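Local coordinates for outer membrane protein YopM (Yersinia pestis, PDB 1JL5) that acts as a leucine-rich repeat effector and virulence factor, probably altering host cell physiology to promote bacterial survival in host tissues, at residues A[43-46]-A[47-50]. Numbering follows the deposited sequence.
Sequences WSEW and ERNA
E47 takes up the carbonyl of W43, four residues back, through a short N-H...O bond of 2.6 Å between E47 N and W43 O, with an N-H...O angle of 155°. This helical i to i+4 bond leaves E47 CB 3.3 Å from W43 O. The same carbonyl oxygen also lies at the edge of the W46 indole, in its plane. R48 N appears to repeat the bond with S44 O, although the position of that oxygen is uncertain. The arginine chain runs extended from CG to NE; S44 C lies over one face of its guanidinium, and NH2 comes within 3.5 Å of S44 CB. At the guanidinium edge, near its plane, E45 meets it in an i to i+3 salt bridge, OE1 to R48 NH1 at 3.0 Å. A bend at chi2 (51°) turns the E45 chain across the arginine at about a right angle, with carboxylate and guanidinium planes 38° apart. The pair is exposed at the surface, and its strength is probably modest. N49 ends the regular turns: its N bonds to E45 O at 2.9 Å and weakly to W46 O, whose second donor is R58 NH1. A50 N then bonds to E47 O as the chain leaves the helix. W43 and W46 turn this last part of helix 36-48 toward helix 58-71 and the first repeat: W43 packs on L69 and hydrogen-bonds through NE1 to E88 O, while W46 lies on A61, makes a cation-pi contact with R58 and bonds through NE1 to S85 OG, in the loop that follows strand 75-77.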
loop_
_atom_site.group_PDB
_atom_site.type_symbol
_atom_site.label_atom_id
_atom_site.label_comp_id
_atom_site.label_asym_id
_atom_site.label_seq_id
_atom_site.Cartn_x
_atom_site.Cartn_y
_atom_site.Cartn_z
ATOM N N TRP A 43 27.516 36.858 -15.912
ATOM C CA TRP A 43 27.116 35.470 -15.762
ATOM C C TRP A 43 28.239 34.573 -15.281
ATOM O O TRP A 43 28.019 33.686 -14.458
ATOM C CB TRP A 43 26.543 34.956 -17.078
ATOM C CG TRP A 43 25.316 35.706 -17.458
ATOM C CD1 TRP A 43 24.481 36.376 -16.614
ATOM C CD2 TRP A 43 24.757 35.838 -18.766
ATOM N NE1 TRP A 43 23.435 36.916 -17.313
ATOM C CE2 TRP A 43 23.577 36.602 -18.637
ATOM C CE3 TRP A 43 25.132 35.386 -20.033
ATOM C CZ2 TRP A 43 22.771 36.923 -19.730
ATOM C CZ3 TRP A 43 24.330 35.704 -21.119
ATOM C CH2 TRP A 43 23.163 36.466 -20.960
ATOM N N SER A 44 29.445 34.800 -15.788
ATOM C CA SER A 44 30.577 33.998 -15.364
ATOM C C SER A 44 30.887 34.313 -13.916
ATOM O O SER A 44 31.299 33.439 -13.163
ATOM C CB SER A 44 31.787 34.278 -16.247
ATOM O OG SER A 44 31.534 33.783 -17.553
ATOM N N GLU A 45 30.679 35.564 -13.524
ATOM C CA GLU A 45 30.934 35.968 -12.148
ATOM C C GLU A 45 29.911 35.242 -11.285
ATOM O O GLU A 45 30.233 34.674 -10.241
ATOM C CB GLU A 45 30.771 37.478 -12.003
ATOM C CG GLU A 45 31.106 38.021 -10.622
ATOM C CD GLU A 45 32.469 37.561 -10.126
ATOM O OE1 GLU A 45 33.405 37.447 -10.949
ATOM O OE2 GLU A 45 32.606 37.325 -8.903
ATOM N N TRP A 46 28.666 35.274 -11.737
ATOM C CA TRP A 46 27.589 34.612 -11.031
ATOM C C TRP A 46 27.934 33.129 -10.963
ATOM O O TRP A 46 27.807 32.496 -9.920
ATOM C CB TRP A 46 26.284 34.813 -11.787
ATOM C CG TRP A 46 25.196 33.925 -11.325
ATOM C CD1 TRP A 46 24.452 34.054 -10.189
ATOM C CD2 TRP A 46 24.724 32.755 -11.987
ATOM N NE1 TRP A 46 23.543 33.036 -10.104
ATOM C CE2 TRP A 46 23.689 32.219 -11.195
ATOM C CE3 TRP A 46 25.078 32.102 -13.176
ATOM C CZ2 TRP A 46 22.997 31.063 -11.555
ATOM C CZ3 TRP A 46 24.388 30.951 -13.535
ATOM C CH2 TRP A 46 23.361 30.444 -12.724
ATOM N N GLU A 47 28.385 32.582 -12.080
ATOM C CA GLU A 47 28.749 31.183 -12.115
ATOM C C GLU A 47 29.814 30.870 -11.075
ATOM O O GLU A 47 29.692 29.892 -10.340
ATOM C CB GLU A 47 29.275 30.812 -13.488
ATOM C CG GLU A 47 29.549 29.340 -13.634
ATOM C CD GLU A 47 30.111 29.020 -14.984
ATOM O OE1 GLU A 47 29.800 29.760 -15.937
ATOM O OE2 GLU A 47 30.854 28.026 -15.100
ATOM N N ARG A 48 30.853 31.701 -11.019
ATOM C CA ARG A 48 31.947 31.505 -10.069
ATOM C C ARG A 48 31.456 31.614 -8.639
ATOM O O ARG A 48 32.053 31.045 -7.729
ATOM C CB ARG A 48 33.054 32.548 -10.271
ATOM C CG ARG A 48 33.567 32.660 -11.685
ATOM C CD ARG A 48 34.835 33.497 -11.782
ATOM N NE ARG A 48 35.180 33.760 -13.177
ATOM C CZ ARG A 48 34.689 34.769 -13.888
ATOM N NH1 ARG A 48 33.838 35.624 -13.332
ATOM N NH2 ARG A 48 35.033 34.915 -15.162
ATOM N N ASN A 49 30.377 32.360 -8.437
ATOM C CA ASN A 49 29.839 32.543 -7.100
ATOM C C ASN A 49 28.953 31.394 -6.692
ATOM O O ASN A 49 28.342 31.420 -5.626
ATOM C CB ASN A 49 29.051 33.844 -7.005
ATOM C CG ASN A 49 29.920 35.053 -7.208
ATOM O OD1 ASN A 49 31.130 34.999 -6.994
ATOM N ND2 ASN A 49 29.310 36.161 -7.611
ATOM N N ALA A 50 28.869 30.388 -7.550
ATOM C CA ALA A 50 28.058 29.231 -7.236
ATOM C C ALA A 50 28.530 28.695 -5.897
ATOM O O ALA A 50 29.706 28.370 -5.732
ATOM C CB ALA A 50 28.228 28.178 -8.294
#